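Local coordinates for protein OBody AM1L10 (Pyrobaculum aerophilum, PDB 4GN3) that probably serves as an engineered binding protein built on an OB-fold scaffold, and is seen here in complex with another protein, at residues K8-T13 with E24-G29; V40-V45 with A53-L58; D78-K83 with I106-K111; G84-S89 with V99-S104. One frame throughout, in Å; residues are numbered along the deposited sequence.

Contact 1. Residues K8-T13 with E24-G29; sequences KKTHWT and EVVVAG
Thr10 holds Val26 through both its hydroxyl and its backbone, and this end is tight. With OG1 set between its own backbone N and carbonyl carbon (chi1 67°), Thr10 receives the N-H of Val26 almost straight (178°), 2.8 Å from Val26 N to Thr10 OG1. Val26 O in turn accepts two N-H groups from opposite faces of its carbonyl plane, Thr10 N at 2.8 Å and His11 N at 3.2 Å. The loop occupies the polar atoms of Val26 on the side of the first OB-fold strand turned from strand 79-88, to which Val25 and Val27 are bonded. Val25 CG1 lies against one face of the His11 ring, 3.8 Å from the ring centroid, in a CH-pi contact, while His11 ND1 meets Thr10 OG1 in the ring plane at 2.7 Å. An alanine at His11 would probably leave the Thr10 hydroxyl without this partner and take the ring face from Val25 CG1. Toward Ala28 the packing slackens and water enters. The extended Lys9 chain sets CB 4.1 Å from Ala28 CB; one water links Lys9 NZ to Ala28 O, and a second joins Ala28 N to His11 O. Lys9 NZ sits above the centre of the Trp12 ring.

Contact 2. Residues V40-V45 with A53-L58; sequences VKIVKV and AVSVYL
Val43 carries CG1 between its backbone N and carbonyl carbon (chi1 45°), which lays that methyl against Val56, whose own CG1 is anti to its backbone N. The two valines lie side by side and point the same way, with 3.7 Å from Val43 CG1 to Val56 CB. In Lys44, CG is anti to the carbonyl carbon (chi1 -72°), and the extended chain beyond it runs alongside both Ala53 and Ser55: CE lies 3.7 Å from Ser55 OG, and CB stands 4.1 Å from Ala53 CB. Its NZ is hydrogen-bonded to the backbone of the other protein's chain. Ile42 shares this face and sets CG2 4.1 Å from Ser55 CB. Behind the side chains, the backbones of Lys41 and Leu58, Val43 and Val56, and Val45 and Val54 each exchange two hydrogen bonds, the shortest 2.7 Å from Leu58 N to Lys41 O. Between these pairs Lys44 CA approaches Val54 O at 3.2 Å in a CA-H...O contact. On the buried face Val54 and Val56 continue onto Ile101, and Leu58 onto Phe68 and Phe71 of helix 65-73. On the other, Tyr57, in one of its two conformers, makes a cation-pi contact with a basic side chain of the other protein. This antiparallel hairpin is built from the second and third strands of the OB-fold barrel, part of the face that OB-folds commonly use to bind ligands.

Contact 3. Residues D78-K83 with I106-K111; sequences DVVVIK and IWILNK
Strands 79-83 and 106-110 run antiparallel, their directions 156° apart, and Val79 faces both Leu109 and Asn110: a classic beta bulge in the sheet of the OB-fold. Val79 O takes Leu109 N at 2.7 Å and, only weakly, Asn110 N at 3.4 Å, while Val79 N gives its hydrogen to Asn110 O. Beyond the bulge, Val81 and Trp107 exchange a regular pair of backbone bonds. The extra residue brings the Leu109 side chain across the valines of the facing strand, with CB beside Val79 CG1 and CD1 3.7 Å from Val81 CG2. Asn110 has CG between its backbone N and carbonyl carbon (chi1 60°), which swings the amide over Val79 and puts OD1 3.4 Å from Val79 CB; the amide also borders Val79 CG2. An alanine at Val79, lacking CG1 and CG2, would probably open a gap beside Leu109 CB and hold the Asn110 amide less firmly. Val81 CB packs on Trp107 CB at 4.1 Å; the indole turns an edge to Val81 O, and its NE1 is bonded to Glu105. The opposite face is aliphatic: Ile82 and Ile106 lie side by side with 4.0 Å from Ile82 CG1 to Ile106 CG2, and Ile106 and Ile108 rest on Val70 of helix 65-73. Before the first strand, buried Asp78 bonds Ser75 N through OD2 and Ala112 N through OD1, which stands 3.3 Å from Lys111 CA.

Contact 4. Residues G84-S89 with V99-S104; sequences GIVEAS and VEIFPS
Val99 begins the contact by pressing CG2 onto Val86 CG1 at 3.4 Å, tighter than usual for two methyls. Glu100 follows on the other face; its backbone trades two hydrogen bonds with Glu87, the shorter being 2.8 Å from Glu87 N to Glu100 O. Their carboxylates approach to 4.2 Å (Glu87 OE2 to Glu100 OE1), and one water donates to both oxygens. Tyr57 OH, in one of its two conformers, is hydrogen-bonded to Glu87 OE2, and a basic side chain of the other protein forms a salt bridge with Glu100 OE1; both would probably ease the repulsion. Ile101 points back inward and lays CG2 3.7 Å from Gly84 CA. Phe102 N bonds to Ile85 O at 2.9 Å, nearly straight (176°). Having CG anti to the backbone N (chi1 -173°), Phe102 carries its ring away from Gly84 and Ile85, its CB 3.7 Å from Glu87 CD, with ring and carboxylate planes only 5° apart. At Pro103 the backbones close to 3.8 Å between Pro103 CA and Gly84 CA. The chain turns a corner at Ser104. This is the hairpin of the fourth and fifth OB-fold strands, the fifth closing the barrel by parallel pairing with strand 54-59.

How the contacts relate
Contact 2 is the most buried of the four, while contacts 1, 3 and 4 mix core with surface. Contacts 3 and 4 both use strand 79-88, its early half paired with 106-111 and its late half with 99-104; the chain turns at Ser104, whose N meets Lys83 O, so the partner of strand 79-88 passes from 99-103 to 105-110. Contact 1 lies against the same long strand through residues 24-29. Contacts 2, 3 and 4 are strand pairings; contact 1 is a loop held by two backbone N-H groups, a threonine hydroxyl and waters. Val45 and Val56 of contact 2 meet Ile82 of contact 3 in the barrel interior. The other protein's chain reaches contacts 2 and 4, not 1 and 3; Tyr57 and Glu87 join those two.

Contact 1. Residues K8-T13 with E24-G29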
loop_
_atom_site.group_PDB
_atom_site.type_symbol
_atom_site.label_atom_id
_atom_site.label_comp_id
_atom_site.label_asym_id
_atom_site.label_seq_id
_atom_site.Cartn_x
_atom_site.Cartn_y
_atom_site.Cartn_z
ATOM N N LYS B 8 -14.865 23.466 3.980
ATOM C CA LYS B 8 -13.924 24.250 4.755
ATOM C C LYS B 8 -12.993 23.311 5.522
ATOM O O LYS B 8 -13.440 22.339 6.128
ATOM C CB LYS B 8 -14.705 25.137 5.732
ATOM C CG LYS B 8 -13.902 26.214 6.442
ATOM C CD LYS B 8 -14.826 27.083 7.294
ATOM C CE LYS B 8 -14.144 28.359 7.757
ATOM N NZ LYS B 8 -13.073 28.102 8.760
ATOM N N LYS B 9 -11.702 23.612 5.472
ATOM C CA LYS B 9 -10.686 22.918 6.262
ATOM C C LYS B 9 -11.068 22.885 7.745
ATOM O O LYS B 9 -11.424 23.914 8.325
ATOM C CB LYS B 9 -9.351 23.630 6.065
ATOM C CG LYS B 9 -8.211 23.192 6.964
ATOM C CD LYS B 9 -6.992 24.020 6.622
ATOM C CE LYS B 9 -5.854 23.801 7.597
ATOM N NZ LYS B 9 -4.624 24.444 7.060
ATOM N N THR B 10 -11.016 21.702 8.353
ATOM C CA THR B 10 -11.334 21.580 9.780
ATOM C C THR B 10 -10.085 21.364 10.630
ATOM O O THR B 10 -10.029 21.794 11.779
ATOM C CB THR B 10 -12.350 20.448 10.065
ATOM O OG1 THR B 10 -11.757 19.179 9.773
ATOM C CG2 THR B 10 -13.622 20.621 9.231
ATOM N N HIS B 11 -9.089 20.695 10.057
ATOM C CA HIS B 11 -7.893 20.295 10.787
ATOM C C HIS B 11 -6.654 20.532 9.978
ATOM O O HIS B 11 -6.627 20.272 8.782
ATOM C CB HIS B 11 -7.956 18.808 11.144
ATOM C CG HIS B 11 -9.003 18.472 12.173
ATOM N ND1 HIS B 11 -10.312 18.442 11.882
ATOM C CD2 HIS B 11 -8.890 18.148 13.522
ATOM C CE1 HIS B 11 -11.009 18.127 12.986
ATOM N NE2 HIS B 11 -10.138 17.937 13.988
ATOM N N TRP B 12 -5.613 21.014 10.641
ATOM C CA TRP B 12 -4.272 21.029 10.073
ATOM C C TRP B 12 -3.749 19.625 10.070
ATOM O O TRP B 12 -4.145 18.831 10.915
ATOM C CB TRP B 12 -3.374 21.928 10.903
ATOM C CG TRP B 12 -3.701 23.382 10.708
ATOM C CD1 TRP B 12 -4.735 24.112 11.299
ATOM C CD2 TRP B 12 -3.008 24.338 9.840
ATOM N NE1 TRP B 12 -4.720 25.414 10.868
ATOM C CE2 TRP B 12 -3.713 25.614 9.990
ATOM C CE3 TRP B 12 -1.912 24.267 8.985
ATOM C CZ2 TRP B 12 -3.320 26.755 9.302
ATOM C CZ3 TRP B 12 -1.526 25.424 8.300
ATOM C CH2 TRP B 12 -2.213 26.637 8.458
ATOM N N THR B 13 -2.863 19.294 9.132
ATOM C CA THR B 13 -2.399 17.902 9.006
ATOM C C THR B 13 -1.766 17.383 10.300
ATOM O O THR B 13 -1.913 16.206 10.633
ATOM C CB THR B 13 -1.429 17.675 7.820
ATOM O OG1 THR B 13 -0.282 18.527 7.945
ATOM C CG2 THR B 13 -2.126 17.932 6.499
ATOM N N GLU B 24 -14.834 12.545 11.359
ATOM C CA GLU B 24 -14.795 13.147 10.032
ATOM C C GLU B 24 -14.015 14.456 10.074
ATOM O O GLU B 24 -14.276 15.319 10.909
ATOM C CB GLU B 24 -16.204 13.381 9.480
ATOM C CG GLU B 24 -16.191 13.804 8.020
ATOM C CD GLU B 24 -17.574 13.851 7.418
ATOM O OE1 GLU B 24 -18.355 14.744 7.794
ATOM O OE2 GLU B 24 -17.859 13.002 6.561
ATOM N N VAL B 25 -13.047 14.587 9.171
ATOM C CA VAL B 25 -12.199 15.773 9.106
ATOM C C VAL B 25 -12.110 16.281 7.675
ATOM O O VAL B 25 -12.367 15.537 6.722
ATOM C CB VAL B 25 -10.757 15.491 9.612
ATOM C CG1 VAL B 25 -10.775 15.043 11.071
ATOM C CG2 VAL B 25 -10.052 14.459 8.730
ATOM N N VAL B 26 -11.760 17.557 7.539
ATOM C CA VAL B 26 -11.406 18.106 6.244
ATOM C C VAL B 26 -9.986 18.647 6.337
ATOM O O VAL B 26 -9.708 19.523 7.153
ATOM C CB VAL B 26 -12.377 19.224 5.797
ATOM C CG1 VAL B 26 -11.952 19.771 4.443
ATOM C CG2 VAL B 26 -13.810 18.702 5.737
ATOM N N VAL B 27 -9.086 18.107 5.521
ATOM C CA VAL B 27 -7.716 18.626 5.438
ATOM C C VAL B 27 -7.521 19.359 4.109
ATOM O O VAL B 27 -8.209 19.072 3.130
ATOM C CB VAL B 27 -6.642 17.524 5.624
ATOM C CG1 VAL B 27 -6.703 16.945 7.036
ATOM C CG2 VAL B 27 -6.803 16.420 4.583
ATOM N N ALA B 28 -6.604 20.321 4.096
ATOM C CA ALA B 28 -6.326 21.107 2.895
ATOM C C ALA B 28 -4.850 21.431 2.819
ATOM O O ALA B 28 -4.246 21.839 3.804
ATOM C CB ALA B 28 -7.156 22.389 2.883
ATOM N N GLY B 29 -4.276 21.238 1.639
ATOM C CA GLY B 29 -2.863 21.494 1.421
ATOM C C GLY B 29 -2.453 21.008 0.053
ATOM O O GLY B 29 -3.260 21.009 -0.878
HETATM O O HOH W 1 -3.804 24.411 4.465
HETATM O O HOH W 2 -5.129 20.504 6.579
#

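Contact 2. Residues V40-V45 with A53-L58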
loop_
_atom_site.group_PDB
_atom_site.type_symbol
_atom_site.label_atom_id
_atom_site.label_comp_id
_atom_site.label_asym_id
_atom_site.label_seq_id
_atom_site.Cartn_x
_atom_site.Cartn_y
_atom_site.Cartn_z
ATOM N N VAL B 40 -4.238 -0.923 -3.398
ATOM C CA VAL B 40 -4.065 0.212 -2.482
ATOM C C VAL B 40 -3.356 1.358 -3.200
ATOM O O VAL B 40 -2.318 1.154 -3.835
ATOM C CB VAL B 40 -3.213 -0.145 -1.241
ATOM C CG1 VAL B 40 -3.065 1.070 -0.323
ATOM C CG2 VAL B 40 -3.833 -1.294 -0.469
ATOM N N LYS B 41 -3.916 2.558 -3.069
ATOM C CA LYS B 41 -3.254 3.784 -3.513
ATOM C C LYS B 41 -3.260 4.779 -2.352
ATOM O O LYS B 41 -4.218 4.830 -1.568
ATOM C CB LYS B 41 -3.964 4.367 -4.745
ATOM C CG LYS B 41 -4.061 3.394 -5.916
ATOM C CD LYS B 41 -4.785 3.986 -7.110
ATOM C CE LYS B 41 -5.291 2.910 -8.058
ATOM N NZ LYS B 41 -4.271 1.888 -8.434
ATOM N N ILE B 42 -2.183 5.554 -2.240
ATOM C CA ILE B 42 -2.012 6.484 -1.128
ATOM C C ILE B 42 -1.599 7.865 -1.634
ATOM O O ILE B 42 -0.667 7.993 -2.433
ATOM C CB ILE B 42 -0.976 5.961 -0.106
ATOM C CG1 ILE B 42 -1.467 4.633 0.506
ATOM C CG2 ILE B 42 -0.703 7.010 0.981
ATOM C CD1 ILE B 42 -0.392 3.779 1.141
ATOM N N VAL B 43 -2.315 8.885 -1.181
ATOM C CA VAL B 43 -1.887 10.263 -1.387
ATOM C C VAL B 43 -1.542 10.867 -0.027
ATOM O O VAL B 43 -2.313 10.758 0.923
ATOM C CB VAL B 43 -2.922 11.108 -2.187
ATOM C CG1 VAL B 43 -4.340 10.894 -1.687
ATOM C CG2 VAL B 43 -2.558 12.598 -2.178
ATOM N N LYS B 44 -0.365 11.472 0.072
ATOM C CA LYS B 44 0.013 12.179 1.292
ATOM C C LYS B 44 -0.173 13.681 1.101
ATOM O O LYS B 44 0.237 14.233 0.075
ATOM C CB LYS B 44 1.452 11.857 1.689
ATOM C CG LYS B 44 1.638 10.449 2.243
ATOM C CD LYS B 44 3.079 10.183 2.645
ATOM C CE LYS B 44 3.291 8.703 2.963
ATOM N NZ LYS B 44 4.666 8.438 3.462
ATOM N N VAL B 45 -0.807 14.321 2.082
ATOM C CA VAL B 45 -1.085 15.761 2.040
ATOM C C VAL B 45 -0.288 16.489 3.131
ATOM O O VAL B 45 -0.253 16.050 4.280
ATOM C CB VAL B 45 -2.600 16.051 2.220
ATOM C CG1 VAL B 45 -2.885 17.546 2.141
ATOM C CG2 VAL B 45 -3.424 15.298 1.182
ATOM N N ALA B 53 2.884 14.735 6.777
ATOM C CA ALA B 53 2.362 14.356 5.480
ATOM C C ALA B 53 1.331 13.267 5.739
ATOM O O ALA B 53 1.678 12.083 5.820
ATOM C CB ALA B 53 3.481 13.858 4.576
ATOM N N VAL B 54 0.068 13.668 5.902
ATOM C CA VAL B 54 -0.979 12.724 6.323
ATOM C C VAL B 54 -1.394 11.804 5.172
ATOM O O VAL B 54 -1.611 12.252 4.040
ATOM C CB VAL B 54 -2.193 13.435 6.987
ATOM C CG1 VAL B 54 -2.911 14.349 5.998
ATOM C CG2 VAL B 54 -3.172 12.417 7.574
ATOM N N SER B 55 -1.470 10.511 5.478
ATOM C CA SER B 55 -1.801 9.489 4.496
ATOM C C SER B 55 -3.297 9.372 4.287
ATOM O O SER B 55 -4.057 9.163 5.234
ATOM C CB SER B 55 -1.256 8.127 4.935
ATOM O OG SER B 55 0.162 8.111 4.942
ATOM N N VAL B 56 -3.698 9.497 3.027
ATOM C CA VAL B 56 -5.072 9.281 2.610
ATOM C C VAL B 56 -5.059 8.015 1.754
ATOM O O VAL B 56 -4.418 7.973 0.702
ATOM C CB VAL B 56 -5.617 10.489 1.809
ATOM C CG1 VAL B 56 -7.044 10.236 1.346
ATOM C CG2 VAL B 56 -5.550 11.761 2.647
ATOM N N TYR B 57 -5.754 6.976 2.202
ATOM C CA TYR B 57 -5.699 5.729 1.451
ATOM C C TYR B 57 -6.953 5.443 0.646
ATOM O O TYR B 57 -8.078 5.744 1.056
ATOM C CB TYR B 57 -5.318 4.541 2.338
ATOM C CG TYR B 57 -6.452 3.965 3.143
ATOM C CD1 TYR B 57 -7.178 2.871 2.673
ATOM C CD2 TYR B 57 -6.792 4.502 4.380
ATOM C CE1 TYR B 57 -8.212 2.329 3.414
ATOM C CE2 TYR B 57 -7.825 3.963 5.134
ATOM C CZ TYR B 57 -8.529 2.881 4.644
ATOM O OH TYR B 57 -9.557 2.346 5.379
ATOM N N LEU B 58 -6.732 4.848 -0.515
ATOM C CA LEU B 58 -7.816 4.388 -1.373
ATOM C C LEU B 58 -7.613 2.889 -1.529
ATOM O O LEU B 58 -6.493 2.433 -1.779
ATOM C CB LEU B 58 -7.795 5.094 -2.735
ATOM C CG LEU B 58 -8.135 6.598 -2.742
ATOM C CD1 LEU B 58 -7.001 7.437 -2.168
ATOM C CD2 LEU B 58 -8.446 7.044 -4.162
#

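Contact 3. Residues D78-K83 with I106-K111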
loop_
_atom_site.group_PDB
_atom_site.type_symbol
_atom_site.label_atom_id
_atom_site.label_comp_id
_atom_site.label_asym_id
_atom_site.label_seq_id
_atom_site.Cartn_x
_atom_site.Cartn_y
_atom_site.Cartn_z
ATOM N N ASP B 78 -0.030 19.432 -6.441
ATOM C CA ASP B 78 -1.445 19.804 -6.623
ATOM C C ASP B 78 -2.037 20.268 -5.295
ATOM O O ASP B 78 -1.713 19.716 -4.239
ATOM C CB ASP B 78 -2.277 18.636 -7.158
ATOM C CG ASP B 78 -2.061 18.378 -8.637
ATOM O OD1 ASP B 78 -1.303 19.125 -9.288
ATOM O OD2 ASP B 78 -2.656 17.412 -9.151
ATOM N N VAL B 79 -2.899 21.282 -5.354
ATOM C CA VAL B 79 -3.569 21.810 -4.167
ATOM C C VAL B 79 -4.927 21.120 -4.024
ATOM O O VAL B 79 -5.758 21.173 -4.934
ATOM C CB VAL B 79 -3.699 23.352 -4.230
ATOM C CG1 VAL B 79 -4.588 23.881 -3.110
ATOM C CG2 VAL B 79 -2.320 23.996 -4.165
ATOM N N VAL B 80 -5.133 20.458 -2.885
ATOM C CA VAL B 80 -6.302 19.597 -2.686
ATOM C C VAL B 80 -7.044 19.914 -1.394
ATOM O O VAL B 80 -6.485 20.521 -0.473
ATOM C CB VAL B 80 -5.931 18.083 -2.706
ATOM C CG1 VAL B 80 -5.425 17.656 -4.073
ATOM C CG2 VAL B 80 -4.909 17.746 -1.622
ATOM N N VAL B 81 -8.315 19.526 -1.360
ATOM C CA VAL B 81 -9.138 19.539 -0.152
ATOM C C VAL B 81 -9.675 18.119 -0.052
ATOM O O VAL B 81 -10.263 17.608 -1.013
ATOM C CB VAL B 81 -10.306 20.559 -0.239
ATOM C CG1 VAL B 81 -11.251 20.432 0.948
ATOM C CG2 VAL B 81 -9.780 21.984 -0.318
ATOM N N ILE B 82 -9.445 17.469 1.091
ATOM C CA ILE B 82 -9.893 16.084 1.283
ATOM C C ILE B 82 -10.734 15.948 2.547
ATOM O O ILE B 82 -10.326 16.382 3.626
ATOM C CB ILE B 82 -8.714 15.079 1.285
ATOM C CG1 ILE B 82 -8.063 15.044 -0.107
ATOM C CG2 ILE B 82 -9.183 13.675 1.680
ATOM C CD1 ILE B 82 -6.807 14.204 -0.217
ATOM N N LYS B 83 -11.915 15.359 2.380
ATOM C CA LYS B 83 -12.796 15.025 3.485
ATOM C C LYS B 83 -12.809 13.508 3.646
ATOM O O LYS B 83 -12.926 12.763 2.672
ATOM C CB LYS B 83 -14.219 15.544 3.237
ATOM C CG LYS B 83 -15.204 15.227 4.360
ATOM C CD LYS B 83 -16.644 15.495 3.953
ATOM C CE LYS B 83 -17.011 16.957 4.151
ATOM N NZ LYS B 83 -18.464 17.169 3.905
ATOM N N ILE B 106 -12.445 14.034 -2.582
ATOM C CA ILE B 106 -11.134 14.583 -2.967
ATOM C C ILE B 106 -11.349 15.687 -4.005
ATOM O O ILE B 106 -11.808 15.413 -5.111
ATOM C CB ILE B 106 -10.165 13.509 -3.515
ATOM C CG1 ILE B 106 -9.933 12.394 -2.478
ATOM C CG2 ILE B 106 -8.831 14.140 -3.910
ATOM C CD1 ILE B 106 -9.047 11.265 -2.978
ATOM N N TRP B 107 -11.037 16.925 -3.627
ATOM C CA TRP B 107 -11.193 18.091 -4.507
ATOM C C TRP B 107 -9.848 18.587 -4.935
ATOM O O TRP B 107 -8.969 18.771 -4.096
ATOM C CB TRP B 107 -11.918 19.218 -3.774
ATOM C CG TRP B 107 -13.316 18.887 -3.303
ATOM C CD1 TRP B 107 -13.687 18.109 -2.209
ATOM C CD2 TRP B 107 -14.582 19.346 -3.889
ATOM N NE1 TRP B 107 -15.055 18.039 -2.095
ATOM C CE2 TRP B 107 -15.651 18.766 -3.064
ATOM C CE3 TRP B 107 -14.926 20.150 -4.975
ATOM C CZ2 TRP B 107 -16.997 18.994 -3.337
ATOM C CZ3 TRP B 107 -16.288 20.368 -5.239
ATOM C CH2 TRP B 107 -17.293 19.804 -4.437
ATOM N N ILE B 108 -9.665 18.817 -6.234
ATOM C CA ILE B 108 -8.431 19.427 -6.731
ATOM C C ILE B 108 -8.704 20.909 -6.976
ATOM O O ILE B 108 -9.492 21.261 -7.851
ATOM C CB ILE B 108 -7.924 18.751 -8.026
ATOM C CG1 ILE B 108 -7.712 17.248 -7.807
ATOM C CG2 ILE B 108 -6.635 19.412 -8.508
ATOM C CD1 ILE B 108 -7.519 16.462 -9.087
ATOM N N LEU B 109 -8.069 21.771 -6.187
ATOM C CA LEU B 109 -8.309 23.205 -6.277
ATOM C C LEU B 109 -7.483 23.844 -7.379
ATOM O O LEU B 109 -7.966 24.723 -8.086
ATOM C CB LEU B 109 -8.074 23.889 -4.929
ATOM C CG LEU B 109 -9.102 23.582 -3.835
ATOM C CD1 LEU B 109 -9.067 24.667 -2.767
ATOM C CD2 LEU B 109 -10.516 23.414 -4.387
ATOM N N ASN B 110 -6.238 23.400 -7.523
ATOM C CA ASN B 110 -5.460 23.703 -8.721
ATOM C C ASN B 110 -4.309 22.737 -8.938
ATOM O O ASN B 110 -3.724 22.216 -7.981
ATOM C CB ASN B 110 -4.958 25.152 -8.734
ATOM C CG ASN B 110 -4.069 25.473 -7.560
ATOM O OD1 ASN B 110 -4.552 25.764 -6.467
ATOM N ND2 ASN B 110 -2.758 25.435 -7.782
ATOM N N LYS B 111 -4.002 22.504 -10.209
ATOM C CA LYS B 111 -2.900 21.640 -10.596
ATOM C C LYS B 111 -1.610 22.452 -10.641
ATOM O O LYS B 111 -1.634 23.647 -10.955
ATOM C CB LYS B 111 -3.197 20.955 -11.934
ATOM C CG LYS B 111 -4.447 20.081 -11.888
ATOM C CD LYS B 111 -4.563 19.145 -13.080
ATOM C CE LYS B 111 -5.739 18.195 -12.901
ATOM N NZ LYS B 111 -5.906 17.263 -14.053
#

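Contact 4. Residues G84-S89 with V99-S104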
loop_
_atom_site.group_PDB
_atom_site.type_symbol
_atom_site.label_atom_id
_atom_site.label_comp_id
_atom_site.label_asym_id
_atom_site.label_seq_id
_atom_site.Cartn_x
_atom_site.Cartn_y
_atom_site.Cartn_z
ATOM N N GLY B 84 -12.680 13.055 4.884
ATOM C CA GLY B 84 -12.736 11.626 5.165
ATOM C C GLY B 84 -12.736 11.351 6.648
ATOM O O GLY B 84 -12.814 12.276 7.454
ATOM N N ILE B 85 -12.630 10.073 6.999
ATOM C CA ILE B 85 -12.705 9.644 8.389
ATOM C C ILE B 85 -11.307 9.257 8.840
ATOM O O ILE B 85 -10.616 8.510 8.145
ATOM C CB ILE B 85 -13.643 8.427 8.559
ATOM C CG1 ILE B 85 -15.036 8.703 7.960
ATOM C CG2 ILE B 85 -13.730 7.999 10.022
ATOM C CD1 ILE B 85 -15.796 9.851 8.592
ATOM N N VAL B 86 -10.896 9.775 9.992
ATOM C CA VAL B 86 -9.606 9.411 10.555
ATOM C C VAL B 86 -9.671 7.973 11.053
ATOM O O VAL B 86 -10.637 7.571 11.711
ATOM C CB VAL B 86 -9.168 10.357 11.691
ATOM C CG1 VAL B 86 -7.813 9.926 12.237
ATOM C CG2 VAL B 86 -9.083 11.794 11.184
ATOM N N GLU B 87 -8.642 7.203 10.716
ATOM C CA GLU B 87 -8.540 5.827 11.168
ATOM C C GLU B 87 -7.152 5.633 11.763
ATOM O O GLU B 87 -6.147 5.826 11.080
ATOM C CB GLU B 87 -8.806 4.854 10.013
ATOM C CG GLU B 87 -10.187 5.053 9.380
ATOM C CD GLU B 87 -10.564 3.996 8.353
ATOM O OE1 GLU B 87 -11.779 3.749 8.194
ATOM O OE2 GLU B 87 -9.664 3.422 7.698
ATOM N N ALA B 88 -7.111 5.303 13.053
ATOM C CA ALA B 88 -5.852 5.065 13.753
ATOM C C ALA B 88 -5.312 3.703 13.342
ATOM O O ALA B 88 -6.085 2.770 13.159
ATOM C CB ALA B 88 -6.056 5.128 15.258
ATOM N N SER B 89 -3.992 3.614 13.179
ATOM C CA SER B 89 -3.313 2.387 12.756
ATOM C C SER B 89 -3.627 1.234 13.683
ATOM O O SER B 89 -3.697 1.410 14.901
ATOM C CB SER B 89 -1.799 2.605 12.696
ATOM O OG SER B 89 -1.113 1.407 12.374
ATOM N N VAL B 99 -1.561 6.864 11.838
ATOM C CA VAL B 99 -2.869 7.448 11.513
ATOM C C VAL B 99 -3.024 7.619 9.995
ATOM O O VAL B 99 -2.038 7.815 9.278
ATOM C CB VAL B 99 -3.063 8.800 12.245
ATOM C CG1 VAL B 99 -2.202 9.894 11.625
ATOM C CG2 VAL B 99 -4.527 9.210 12.251
ATOM N N GLU B 100 -4.263 7.528 9.517
ATOM C CA GLU B 100 -4.567 7.755 8.107
ATOM C C GLU B 100 -6.001 8.262 7.939
ATOM O O GLU B 100 -6.778 8.292 8.906
ATOM C CB GLU B 100 -4.357 6.472 7.295
ATOM C CG GLU B 100 -5.300 5.349 7.703
ATOM C CD GLU B 100 -4.855 3.975 7.230
ATOM O OE1 GLU B 100 -5.441 2.976 7.667
ATOM O OE2 GLU B 100 -3.940 3.882 6.399
ATOM N N ILE B 101 -6.338 8.649 6.709
ATOM C CA ILE B 101 -7.678 9.136 6.374
ATOM C C ILE B 101 -8.309 8.291 5.272
ATOM O O ILE B 101 -7.696 8.032 4.226
ATOM C CB ILE B 101 -7.676 10.642 5.970
ATOM C CG1 ILE B 101 -7.215 11.517 7.149
ATOM C CG2 ILE B 101 -9.060 11.070 5.495
ATOM C CD1 ILE B 101 -6.935 12.974 6.801
ATOM N N PHE B 102 -9.544 7.862 5.526
ATOM C CA PHE B 102 -10.344 7.135 4.556
ATOM C C PHE B 102 -11.262 8.176 3.917
ATOM O O PHE B 102 -12.178 8.662 4.573
ATOM C CB PHE B 102 -11.146 6.040 5.276
ATOM C CG PHE B 102 -11.881 5.104 4.355
ATOM C CD1 PHE B 102 -11.195 4.357 3.395
ATOM C CD2 PHE B 102 -13.262 4.940 4.467
ATOM C CE1 PHE B 102 -11.875 3.481 2.556
ATOM C CE2 PHE B 102 -13.950 4.069 3.628
ATOM C CZ PHE B 102 -13.252 3.338 2.673
ATOM N N PRO B 103 -11.004 8.539 2.642
ATOM C CA PRO B 103 -11.674 9.701 2.050
ATOM C C PRO B 103 -13.098 9.447 1.551
ATOM O O PRO B 103 -13.406 8.369 1.045
ATOM C CB PRO B 103 -10.770 10.044 0.861
ATOM C CG PRO B 103 -10.230 8.723 0.419
ATOM C CD PRO B 103 -10.105 7.878 1.675
ATOM N N SER B 104 -13.948 10.458 1.675
ATOM C CA SER B 104 -15.224 10.476 0.963
ATOM C C SER B 104 -15.203 11.508 -0.166
ATOM O O SER B 104 -15.927 11.374 -1.152
ATOM C CB SER B 104 -16.378 10.762 1.919
ATOM O OG SER B 104 -16.187 12.004 2.579
HETATM O O HOH W 3 -7.597 1.936 8.373
#